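Local coordinates for NADH oxidoreductase (Mesorhizobium loti, PDB 3PI7), which probably binds NADPH and works as an NAD(P)H-dependent oxidoreductase, perhaps a quinone reductase, with a GroES-like and a Rossmann-fold domain, at residues 83-88 and 110-115; 167-172 and 235-240. One frame throughout, in Å; residues are numbered along the deposited sequence.

Contact 1. Residues 83-88 and 110-115; sequences AGFEGV and FATGLS. With GOL (glycerol), chain B.
F110 lays its ring over the backbone of G87, its antiparallel partner. From CB, with CG between the backbone N and the carbonyl carbon (chi1 65°), the side chain turns back on the neighbouring strand: CG and CD1 approach G87 O, CD1 to 3.3 Å, CE1 meets G87 C and V88 N, CE2 nears G87 N, and CZ lies near G87 CA and G87 N. G87 N stands over the centre of one ring face, G87 CA makes a CH-pi contact over the face, and T112 CG2 lies in plane at the edge. A CB at G87 would sit tight against F110 CZ, so the glycine leaves room for the ring. An alanine in place of F110 would probably leave G87 CA and N without the ring that lies over them and open a gap toward I54, V56, A124 and A126, which the ring also touches. The backbones are joined by F110 N to G87 O (2.8 Å) and by G87 N to F110 O. This is the pairing of strands 86-94 and 107-111 in the GroES-like domain, and it ends where a type II' turn, T112 to S115, begins. T112 continues the grip: its N bonds to F85 O at 2.8 Å, and its OG1 gives a hydrogen bond to G84 O (2.9 Å) on a lone pair in the carbonyl plane. A water bridges F85 O and G113 N. The F85 ring turns its edge to T112 OG1 and G113 O; the rings of F68 and Y73 also meet it. A glycerol, probably from the crystallisation liquor, hydrogen-bonds through O2 to G84 O.

Contact 2. Residues 167-172 and 235-240; sequences AFVMTA and RIFLDA
V169 pairs with F237 across two parallel strands and bonds to the residues flanking it: L238 N to V169 O at 2.8 Å, V169 N to I236 O at 2.9 Å. The bond from T171 N to L238 O is longer, 3.3 Å. One water bridges A167 O and I236 N at the start of the pair; another donates to T171 O and L238 O near its end. The two strands, 20° apart in direction, lie at the middle of the six-stranded Rossmann sheet of order 3-2-1-4-5-6, as its first and fourth strands. Apolar contacts line both faces. On one, M170, a selenomethionine, and L238 lie side by side and point the same way, M170 CG to L238 CB 3.9 Å. On the other, F237 has CG anti to its backbone N (chi1 167°); its ring edge faces V169 O and T171 CG2, F237 CE1 to T171 CG2 3.7 Å, and CD1 also touches V169 CG1. D239 CB sits over one face of that ring, toward the rim. The polar side-chain bond runs from T171 OG1 to D239 OD1, 2.7 Å, on the anti lone pair. OD1 also accepts V241 N and T242 N, and OD2 accepts W259 NE1.

How the contacts relate
From the N terminus the chain first reaches contact 1, where 110-115 returns to 83-88 after 21 intervening residues that finish strand 86-94, form helix 98-103 and enter strand 107-111. That local antiparallel return is complete before contact 2 opens, so the two follow in series, neither nested nor crossed. Contact 2 closes a wider loop of 62 residues, with helices 176-188, 202-208 and 221-232 and strands 191-196 and 212-215 between its parallel strands. Contact 1 joins strands 86-94 and 107-111 of the GroES-like part; contact 2 joins the two central strands of the Rossmann sheet. Their centres lie 27 Å apart on opposite sides of the chain's centre, and their nearest atoms stay about 14 Å apart.

Contact 1. Residues 83-88 and 110-115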
loop_
_atom_site.group_PDB
_atom_site.type_symbol
_atom_site.label_atom_id
_atom_site.label_comp_id
_atom_site.label_asym_id
_atom_site.label_seq_id
_atom_site.Cartn_x
_atom_site.Cartn_y
_atom_site.Cartn_z
ATOM N N ALA A 83 29.544 -2.232 -14.627
ATOM C CA ALA A 83 28.107 -2.013 -14.430
ATOM C C ALA A 83 27.365 -2.410 -15.746
ATOM O O ALA A 83 28.010 -2.825 -16.699
ATOM C CB ALA A 83 27.874 -0.546 -14.085
ATOM N N GLY A 84 26.038 -2.266 -15.768
ATOM C CA GLY A 84 25.225 -2.549 -16.942
ATOM C C GLY A 84 24.410 -3.797 -16.741
ATOM O O GLY A 84 24.948 -4.893 -16.530
ATOM N N PHE A 85 23.111 -3.647 -16.795
ATOM C CA PHE A 85 22.254 -4.794 -16.521
ATOM C C PHE A 85 21.872 -5.582 -17.751
ATOM O O PHE A 85 21.516 -6.744 -17.586
ATOM C CB PHE A 85 20.979 -4.351 -15.800
ATOM C CG PHE A 85 21.192 -4.013 -14.343
ATOM C CD1 PHE A 85 21.845 -4.901 -13.494
ATOM C CD2 PHE A 85 20.704 -2.824 -13.811
ATOM C CE1 PHE A 85 22.078 -4.565 -12.155
ATOM C CE2 PHE A 85 20.888 -2.517 -12.461
ATOM C CZ PHE A 85 21.589 -3.380 -11.647
ATOM N N GLU A 86 21.821 -4.983 -18.942
ATOM C CA GLU A 86 21.394 -5.745 -20.104
ATOM C C GLU A 86 22.136 -5.383 -21.381
ATOM O O GLU A 86 22.678 -4.296 -21.525
ATOM C CB GLU A 86 19.862 -5.646 -20.362
ATOM C CG GLU A 86 19.342 -4.406 -21.061
ATOM C CD GLU A 86 17.847 -4.292 -21.340
ATOM O OE1 GLU A 86 17.177 -5.304 -21.677
ATOM O OE2 GLU A 86 17.354 -3.147 -21.258
ATOM N N GLY A 87 22.038 -6.276 -22.348
ATOM C CA GLY A 87 22.590 -6.004 -23.658
ATOM C C GLY A 87 22.311 -7.120 -24.620
ATOM O O GLY A 87 21.461 -8.000 -24.377
ATOM N N VAL A 88 23.059 -7.091 -25.704
ATOM C CA VAL A 88 22.985 -8.127 -26.710
ATOM C C VAL A 88 24.417 -8.506 -27.045
ATOM O O VAL A 88 25.326 -7.655 -27.105
ATOM C CB VAL A 88 22.168 -7.693 -27.959
ATOM C CG1 VAL A 88 22.844 -6.527 -28.674
ATOM C CG2 VAL A 88 21.933 -8.863 -28.927
ATOM N N PHE A 110 20.587 -10.385 -23.149
ATOM C CA PHE A 110 20.890 -10.941 -21.841
ATOM C C PHE A 110 20.691 -9.921 -20.733
ATOM O O PHE A 110 20.785 -8.725 -20.980
ATOM C CB PHE A 110 22.315 -11.497 -21.785
ATOM C CG PHE A 110 23.368 -10.435 -21.939
ATOM C CD1 PHE A 110 23.811 -10.049 -23.201
ATOM C CD2 PHE A 110 23.943 -9.842 -20.823
ATOM C CE1 PHE A 110 24.780 -9.042 -23.346
ATOM C CE2 PHE A 110 24.884 -8.821 -20.968
ATOM C CZ PHE A 110 25.304 -8.444 -22.228
ATOM N N ALA A 111 20.493 -10.424 -19.513
ATOM C CA ALA A 111 20.369 -9.631 -18.302
ATOM C C ALA A 111 21.409 -10.189 -17.349
ATOM O O ALA A 111 21.479 -11.401 -17.150
ATOM C CB ALA A 111 18.946 -9.728 -17.739
ATOM N N THR A 112 22.283 -9.330 -16.852
ATOM C CA THR A 112 23.393 -9.785 -16.006
ATOM C C THR A 112 22.967 -10.094 -14.589
ATOM O O THR A 112 23.656 -10.877 -13.912
ATOM C CB THR A 112 24.522 -8.746 -16.037
ATOM O OG1 THR A 112 23.994 -7.495 -15.592
ATOM C CG2 THR A 112 25.078 -8.557 -17.415
ATOM N N GLY A 113 21.842 -9.519 -14.151
ATOM C CA GLY A 113 21.265 -9.745 -12.832
ATOM C C GLY A 113 22.270 -9.568 -11.720
ATOM O O GLY A 113 22.826 -8.488 -11.559
ATOM N N LEU A 114 22.541 -10.640 -11.004
ATOM C CA LEU A 114 23.466 -10.640 -9.867
ATOM C C LEU A 114 24.825 -11.206 -10.237
ATOM O O LEU A 114 25.607 -11.555 -9.342
ATOM C CB LEU A 114 22.878 -11.467 -8.715
ATOM C CG LEU A 114 21.513 -11.063 -8.178
ATOM C CD1 LEU A 114 21.049 -12.081 -7.131
ATOM C CD2 LEU A 114 21.563 -9.696 -7.546
ATOM N N SER A 115 25.137 -11.312 -11.530
ATOM C CA SER A 115 26.448 -11.907 -11.894
ATOM C C SER A 115 27.643 -11.045 -11.437
ATOM O O SER A 115 28.747 -11.568 -11.219
ATOM C CB SER A 115 26.553 -12.078 -13.411
ATOM O OG SER A 115 26.798 -10.817 -14.028
HETATM C C1 GOL B . 26.764 -5.630 -11.577
HETATM O O1 GOL B . 27.806 -4.788 -11.938
HETATM C C2 GOL B . 25.696 -5.771 -12.651
HETATM O O2 GOL B . 26.001 -4.894 -13.735
HETATM C C3 GOL B . 25.690 -7.251 -12.891
HETATM O O3 GOL B . 25.239 -7.867 -11.616
HETATM O O HOH W 1 19.926 -7.554 -15.135
#

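Contact 2. Residues 167-172 and 235-240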
loop_
_atom_site.group_PDB
_atom_site.type_symbol
_atom_site.label_atom_id
_atom_site.label_comp_id
_atom_site.label_asym_id
_atom_site.label_seq_id
_atom_site.Cartn_x
_atom_site.Cartn_y
_atom_site.Cartn_z
ATOM N N ALA A 167 -9.145 2.861 -18.400
ATOM C CA ALA A 167 -8.177 3.903 -18.076
ATOM C C ALA A 167 -7.202 3.465 -17.010
ATOM O O ALA A 167 -7.574 2.773 -16.084
ATOM C CB ALA A 167 -8.886 5.156 -17.599
ATOM N N PHE A 168 -5.939 3.913 -17.132
ATOM C CA PHE A 168 -4.930 3.636 -16.120
ATOM C C PHE A 168 -3.947 4.798 -16.139
ATOM O O PHE A 168 -3.968 5.602 -17.074
ATOM C CB PHE A 168 -4.277 2.270 -16.332
ATOM C CG PHE A 168 -3.425 2.183 -17.562
ATOM C CD1 PHE A 168 -4.003 2.013 -18.823
ATOM C CD2 PHE A 168 -2.038 2.334 -17.477
ATOM C CE1 PHE A 168 -3.203 1.894 -19.959
ATOM C CE2 PHE A 168 -1.243 2.238 -18.624
ATOM C CZ PHE A 168 -1.837 2.077 -19.860
ATOM N N VAL A 169 -3.179 4.951 -15.072
ATOM C CA VAL A 169 -2.305 6.121 -14.947
ATOM C C VAL A 169 -0.845 5.708 -14.893
ATOM O O VAL A 169 -0.502 4.704 -14.271
ATOM C CB VAL A 169 -2.688 6.983 -13.693
ATOM C CG1 VAL A 169 -1.887 8.284 -13.617
ATOM C CG2 VAL A 169 -4.174 7.285 -13.660
HETATM N N MSE A 170 0.018 6.572 -15.457
HETATM C CA MSE A 170 1.463 6.357 -15.395
HETATM C C MSE A 170 2.180 7.668 -15.223
HETATM O O MSE A 170 1.890 8.619 -15.938
HETATM C CB MSE A 170 1.988 5.673 -16.667
HETATM C CG MSE A 170 1.538 4.242 -16.762
HETATM SE SE MSE A 170 2.406 3.315 -18.182
HETATM C CE MSE A 170 1.587 4.258 -19.676
ATOM N N THR A 171 3.120 7.721 -14.274
ATOM C CA THR A 171 4.030 8.871 -14.190
ATOM C C THR A 171 5.235 8.593 -15.106
ATOM O O THR A 171 5.458 7.443 -15.514
ATOM C CB THR A 171 4.478 9.143 -12.778
ATOM O OG1 THR A 171 4.875 7.919 -12.175
ATOM C CG2 THR A 171 3.442 9.823 -11.961
ATOM N N ALA A 172 6.045 9.633 -15.421
ATOM C CA ALA A 172 7.214 9.534 -16.324
ATOM C C ALA A 172 6.737 9.024 -17.672
ATOM O O ALA A 172 7.265 8.049 -18.203
ATOM C CB ALA A 172 8.291 8.611 -15.745
ATOM N N ARG A 235 -8.100 2.620 -12.154
ATOM C CA ARG A 235 -7.807 1.972 -10.881
ATOM C C ARG A 235 -6.337 1.640 -10.756
ATOM O O ARG A 235 -5.833 1.585 -9.639
ATOM C CB ARG A 235 -8.687 0.733 -10.684
ATOM C CG ARG A 235 -10.094 1.131 -10.171
ATOM C CD ARG A 235 -10.909 -0.051 -9.655
ATOM N NE ARG A 235 -11.062 -1.145 -10.618
ATOM C CZ ARG A 235 -11.925 -1.156 -11.635
ATOM N NH1 ARG A 235 -12.719 -0.113 -11.854
ATOM N NH2 ARG A 235 -11.995 -2.205 -12.442
ATOM N N ILE A 236 -5.620 1.473 -11.873
ATOM C CA ILE A 236 -4.208 1.144 -11.761
ATOM C C ILE A 236 -3.379 2.336 -11.994
ATOM O O ILE A 236 -3.561 3.014 -12.991
ATOM C CB ILE A 236 -3.778 0.002 -12.730
ATOM C CG1 ILE A 236 -4.630 -1.264 -12.488
ATOM C CG2 ILE A 236 -2.271 -0.295 -12.650
ATOM C CD1 ILE A 236 -4.397 -1.953 -11.035
ATOM N N PHE A 237 -2.415 2.566 -11.082
ATOM C CA PHE A 237 -1.458 3.656 -11.247
ATOM C C PHE A 237 -0.069 3.046 -11.190
ATOM O O PHE A 237 0.343 2.543 -10.140
ATOM C CB PHE A 237 -1.693 4.714 -10.149
ATOM C CG PHE A 237 -0.622 5.760 -9.954
ATOM C CD1 PHE A 237 0.135 6.228 -11.037
ATOM C CD2 PHE A 237 -0.373 6.293 -8.698
ATOM C CE1 PHE A 237 1.137 7.181 -10.847
ATOM C CE2 PHE A 237 0.596 7.295 -8.521
ATOM C CZ PHE A 237 1.318 7.753 -9.602
ATOM N N LEU A 238 0.648 3.088 -12.327
ATOM C CA LEU A 238 2.010 2.561 -12.446
ATOM C C LEU A 238 2.921 3.742 -12.241
ATOM O O LEU A 238 2.930 4.676 -13.051
ATOM C CB LEU A 238 2.235 1.853 -13.809
ATOM C CG LEU A 238 1.230 0.742 -14.148
ATOM C CD1 LEU A 238 1.521 0.145 -15.548
ATOM C CD2 LEU A 238 1.280 -0.359 -13.109
ATOM N N ASP A 239 3.644 3.736 -11.130
ATOM C CA ASP A 239 4.424 4.899 -10.760
ATOM C C ASP A 239 5.936 4.669 -10.744
ATOM O O ASP A 239 6.438 3.893 -9.929
ATOM C CB ASP A 239 3.954 5.335 -9.364
ATOM C CG ASP A 239 4.670 6.546 -8.780
ATOM O OD1 ASP A 239 5.109 7.423 -9.566
ATOM O OD2 ASP A 239 4.747 6.634 -7.542
ATOM N N ALA A 240 6.664 5.426 -11.581
ATOM C CA ALA A 240 8.127 5.378 -11.640
ATOM C C ALA A 240 8.773 6.536 -10.845
ATOM O O ALA A 240 10.013 6.591 -10.746
ATOM C CB ALA A 240 8.586 5.491 -13.110
HETATM O O HOH W 2 -6.955 0.941 -14.295
HETATM O O HOH W 3 5.056 4.997 -14.882
#